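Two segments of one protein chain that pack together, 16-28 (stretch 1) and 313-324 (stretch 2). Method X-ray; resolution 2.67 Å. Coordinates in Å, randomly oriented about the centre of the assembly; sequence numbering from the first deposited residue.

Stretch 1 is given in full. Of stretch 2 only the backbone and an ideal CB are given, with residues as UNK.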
# COMPACT_ATOMS: atom_id res chain seq x y z
N PRO A 16 -14.22 14.19 -17.07
CA PRO A 16 -15.33 14.42 -18.02
C PRO A 16 -15.06 13.84 -19.40
O PRO A 16 -16.01 13.51 -20.11
CB PRO A 16 -15.44 15.94 -18.06
CG PRO A 16 -14.10 16.43 -17.71
CD PRO A 16 -13.58 15.46 -16.69
N LEU A 17 -13.79 13.71 -19.79
CA LEU A 17 -13.48 13.10 -21.07
C LEU A 17 -13.91 11.63 -21.10
O LEU A 17 -14.37 11.13 -22.14
CB LEU A 17 -11.98 13.22 -21.36
CG LEU A 17 -11.52 14.46 -22.10
CD1 LEU A 17 -10.03 14.66 -21.90
CD2 LEU A 17 -11.85 14.33 -23.58
N VAL A 18 -13.77 10.94 -19.98
CA VAL A 18 -14.08 9.51 -19.93
C VAL A 18 -15.57 9.28 -19.73
O VAL A 18 -16.16 8.40 -20.37
CB VAL A 18 -13.25 8.82 -18.83
CG1 VAL A 18 -13.69 7.37 -18.68
CG2 VAL A 18 -11.78 8.90 -19.17
N ILE A 19 -16.20 10.06 -18.85
CA ILE A 19 -17.62 9.84 -18.57
C ILE A 19 -18.45 10.10 -19.82
O ILE A 19 -19.43 9.39 -20.09
CB ILE A 19 -18.10 10.70 -17.38
CG1 ILE A 19 -18.16 12.18 -17.76
CG2 ILE A 19 -17.18 10.51 -16.19
CD1 ILE A 19 -18.78 13.05 -16.70
N LYS A 20 -18.06 11.09 -20.62
CA LYS A 20 -18.83 11.40 -21.82
C LYS A 20 -18.61 10.35 -22.90
O LYS A 20 -19.54 10.01 -23.64
CB LYS A 20 -18.46 12.79 -22.34
CG LYS A 20 -18.83 13.91 -21.38
CD LYS A 20 -18.68 15.27 -22.04
CE LYS A 20 -18.64 16.38 -21.01
NZ LYS A 20 -19.68 16.20 -19.96
N ALA A 21 -17.40 9.81 -22.99
CA ALA A 21 -17.16 8.70 -23.91
C ALA A 21 -17.84 7.43 -23.44
O ALA A 21 -18.27 6.61 -24.26
CB ALA A 21 -15.66 8.47 -24.08
N ILE A 22 -17.96 7.25 -22.12
CA ILE A 22 -18.73 6.14 -21.58
C ILE A 22 -20.22 6.34 -21.85
O ILE A 22 -20.91 5.44 -22.33
CB ILE A 22 -18.45 5.96 -20.08
CG1 ILE A 22 -17.05 5.41 -19.85
CG2 ILE A 22 -19.48 5.03 -19.45
CD1 ILE A 22 -16.73 5.19 -18.39
N GLU A 23 -20.73 7.54 -21.54
CA GLU A 23 -22.14 7.82 -21.79
C GLU A 23 -22.48 7.73 -23.27
O GLU A 23 -23.58 7.30 -23.64
CB GLU A 23 -22.51 9.20 -21.24
CG GLU A 23 -22.53 9.28 -19.72
CD GLU A 23 -22.62 10.71 -19.22
OE1 GLU A 23 -22.44 11.64 -20.03
OE2 GLU A 23 -22.88 10.90 -18.02
N ALA A 24 -21.55 8.14 -24.14
CA ALA A 24 -21.83 8.08 -25.57
C ALA A 24 -21.85 6.65 -26.09
O ALA A 24 -22.34 6.41 -27.21
CB ALA A 24 -20.80 8.91 -26.35
N MET A 25 -21.35 5.68 -25.33
CA MET A 25 -21.39 4.28 -25.72
C MET A 25 -22.61 3.55 -25.20
O MET A 25 -22.69 2.32 -25.31
CB MET A 25 -20.11 3.57 -25.26
CG MET A 25 -18.86 4.04 -25.96
SD MET A 25 -17.40 3.07 -25.53
CE MET A 25 -17.72 1.57 -26.44
N GLY A 26 -23.57 4.27 -24.63
CA GLY A 26 -24.79 3.67 -24.13
C GLY A 26 -24.73 3.18 -22.69
O GLY A 26 -25.74 2.66 -22.20
N LYS A 27 -23.60 3.32 -22.02
CA LYS A 27 -23.47 2.93 -20.62
C LYS A 27 -23.42 4.16 -19.73
O LYS A 27 -23.26 5.29 -20.20
CB LYS A 27 -22.22 2.06 -20.42
CG LYS A 27 -22.54 0.62 -20.02
CD LYS A 27 -23.58 0.56 -18.90
CE LYS A 27 -23.44 -0.70 -18.07
NZ LYS A 27 -24.72 -1.46 -17.97
N LYS A 28 -23.56 3.94 -18.43
CA LYS A 28 -23.59 5.02 -17.45
C LYS A 28 -22.36 4.95 -16.56
O LYS A 28 -21.67 3.93 -16.48
CB LYS A 28 -24.86 4.96 -16.59
CG LYS A 28 -25.18 3.59 -16.01
CD LYS A 28 -26.07 2.77 -16.93
CE LYS A 28 -26.44 1.43 -16.31
NZ LYS A 28 -27.27 0.60 -17.21
N UNK A 313 -6.70 8.96 -25.93
CA UNK A 313 -6.59 7.96 -24.88
C UNK A 313 -7.88 7.78 -24.08
O UNK A 313 -8.24 6.67 -23.71
CB UNK A 313 -5.45 8.34 -23.93
N UNK A 314 -8.57 8.89 -23.80
CA UNK A 314 -9.80 8.81 -23.03
C UNK A 314 -10.83 7.91 -23.71
O UNK A 314 -11.61 7.24 -23.03
CB UNK A 314 -10.38 10.21 -22.82
N UNK A 315 -10.83 7.89 -25.04
CA UNK A 315 -11.70 6.96 -25.76
C UNK A 315 -11.28 5.52 -25.50
O UNK A 315 -12.13 4.65 -25.27
CB UNK A 315 -11.68 7.25 -27.26
N UNK A 316 -9.98 5.24 -25.53
CA UNK A 316 -9.51 3.87 -25.32
C UNK A 316 -9.80 3.40 -23.91
O UNK A 316 -10.14 2.23 -23.69
CB UNK A 316 -8.01 3.77 -25.60
N UNK A 317 -9.68 4.30 -22.93
CA UNK A 317 -9.97 3.95 -21.54
C UNK A 317 -11.45 3.65 -21.37
O UNK A 317 -11.83 2.65 -20.76
CB UNK A 317 -9.55 5.08 -20.60
N UNK A 318 -12.30 4.53 -21.91
CA UNK A 318 -13.74 4.31 -21.81
C UNK A 318 -14.16 3.02 -22.50
O UNK A 318 -15.09 2.34 -22.05
CB UNK A 318 -14.50 5.49 -22.41
N UNK A 319 -13.48 2.65 -23.58
CA UNK A 319 -13.83 1.41 -24.28
C UNK A 319 -13.49 0.19 -23.43
O UNK A 319 -14.33 -0.70 -23.25
CB UNK A 319 -13.10 1.33 -25.62
N UNK A 320 -12.27 0.12 -22.90
CA UNK A 320 -11.89 -1.05 -22.11
C UNK A 320 -12.68 -1.10 -20.81
O UNK A 320 -12.87 -2.17 -20.23
CB UNK A 320 -10.39 -1.04 -21.82
N UNK A 321 -13.18 0.05 -20.34
CA UNK A 321 -13.98 0.05 -19.12
C UNK A 321 -15.36 -0.55 -19.37
O UNK A 321 -15.84 -1.37 -18.58
CB UNK A 321 -14.11 1.47 -18.57
N UNK A 322 -16.00 -0.17 -20.48
CA UNK A 322 -17.33 -0.68 -20.77
C UNK A 322 -17.32 -1.98 -21.57
O UNK A 322 -18.33 -2.70 -21.57
CB UNK A 322 -18.13 0.38 -21.53
N UNK A 323 -16.22 -2.31 -22.24
CA UNK A 323 -16.10 -3.57 -22.97
C UNK A 323 -15.40 -4.66 -22.17
O UNK A 323 -15.30 -5.79 -22.65
CB UNK A 323 -15.34 -3.34 -24.28
N UNK A 324 -14.93 -4.34 -20.96
CA UNK A 324 -14.15 -5.25 -20.13
C UNK A 324 -12.90 -5.72 -20.86
O UNK A 324 -11.82 -5.17 -20.66
CB UNK A 324 -15.00 -6.45 -19.71

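Stretch 2 runs as a helix against the helix of stretch 1, their axes 8.5 Å apart at closest and inclined at 53°. No hydrogen bond joins them, so fit depends on shape.

Position 313 has no atom of stretch 1 within 5.5 Å of its ideal CB. The residue is Ile 313.

Position 314 points toward stretch 1. Its ideal CB lies 3.7 Å from Leu 17 CB and 4.1 Å from Val 18 CG2. Small residues suit it: glycine, alanine, serine. It is Ser 314. Its CB packs on Leu 17 and Val 18, and its OG is hydrogen-bonded elsewhere in the structure.

Position 315 points away, with its ideal CB 5.2 Å from Ala 21 CB. Many side chains would do, and a long one could bend back. Gln 315 does so: its OE1 comes to 3.7 Å from Ala 21 CB. Its NE2 donates to the side chain at 319.

Position 316 is out of reach. It is Ala 316.

Position 317 points sideways, its ideal CB 4.7 Å from Val 18 CG2. An aliphatic side chain would suit this apolar edge. Ile 317 touches it lightly, CG2 to Val 18 CG2 at 4.5 Å.

Position 318 is tight. Its ideal CB is 3.6 Å from both Ala 21 CB and Ile 22 CG1, and 3.9 Å from Val 18 O. Alanine fits best, with glycine or serine possible. It is Ala 318, whose methyl fills the space among these three residues.

Position 319 points sideways, its ideal CB 4.6 Å from Met 25 SD. A long side chain, polar or apolar, could lie beside the thioether. Glu 319 puts its CG 3.9 Å from Met 25 SD, while Gln 315 NE2 donates to Glu 319 OE2 at 3.1 Å.

Position 320 is out of reach. It is Ile 320.

Position 321 points toward Ile 22 CD1, 4.5 Å from the ideal CB. Leucine, isoleucine or methionine would suit. Leu 321 sets CD1 4.1 Å from Ile 22 CD1 and 4.3 Å from Val 18 CG1.

Position 322 faces Ile 22, Met 25 and the CB of Lys 27, with more room than 318. Valine, isoleucine or leucine would suit. Val 322 sends CG1 to Ile 22 CG2 at 3.8 Å and CG2 to Met 25 CE at 3.6 Å.

Position 323 points sideways, leaving a wide choice. Asn 323 brings OD1 to 3.7 Å from Met 25 CE.

Position 324 has positive phi, with psi at -82°, which suits glycine best. Ser 324 takes it without touching stretch 1.

Stretch 2 (313-324) ISQAIAEILVNS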
# COMPACT_ATOMS: atom_id res chain seq x y z
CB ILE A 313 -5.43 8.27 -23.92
CG1 ILE A 313 -4.11 8.31 -24.67
CG2 ILE A 313 -5.38 7.25 -22.79
CD1 ILE A 313 -3.14 9.35 -24.16
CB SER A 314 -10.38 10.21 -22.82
OG SER A 314 -10.84 10.76 -24.04
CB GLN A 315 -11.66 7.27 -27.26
CG GLN A 315 -12.59 6.41 -28.09
CD GLN A 315 -14.05 6.60 -27.72
OE1 GLN A 315 -14.50 7.72 -27.48
NE2 GLN A 315 -14.79 5.50 -27.65
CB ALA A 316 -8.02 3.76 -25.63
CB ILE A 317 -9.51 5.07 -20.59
CG1 ILE A 317 -7.98 5.19 -20.61
CG2 ILE A 317 -10.01 4.81 -19.17
CD1 ILE A 317 -7.46 6.29 -19.73
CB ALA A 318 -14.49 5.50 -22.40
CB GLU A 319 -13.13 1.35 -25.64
CG GLU A 319 -13.73 2.29 -26.68
CD GLU A 319 -13.03 2.24 -28.02
OE1 GLU A 319 -12.10 1.42 -28.17
OE2 GLU A 319 -13.40 3.01 -28.93
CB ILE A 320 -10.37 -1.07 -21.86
CG1 ILE A 320 -9.92 -2.46 -21.41
CG2 ILE A 320 -9.97 -0.05 -20.81
CD1 ILE A 320 -8.43 -2.57 -21.20
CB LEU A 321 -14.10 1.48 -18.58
CG LEU A 321 -12.94 1.98 -17.72
CD1 LEU A 321 -13.18 3.40 -17.25
CD2 LEU A 321 -12.71 1.06 -16.52
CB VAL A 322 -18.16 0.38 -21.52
CG1 VAL A 322 -18.06 1.73 -20.81
CG2 VAL A 322 -17.72 0.50 -22.96
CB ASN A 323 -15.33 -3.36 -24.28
CG ASN A 323 -16.24 -3.01 -25.44
OD1 ASN A 323 -16.49 -1.84 -25.72
ND2 ASN A 323 -16.74 -4.03 -26.13
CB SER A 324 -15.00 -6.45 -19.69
OG SER A 324 -16.03 -6.05 -18.80
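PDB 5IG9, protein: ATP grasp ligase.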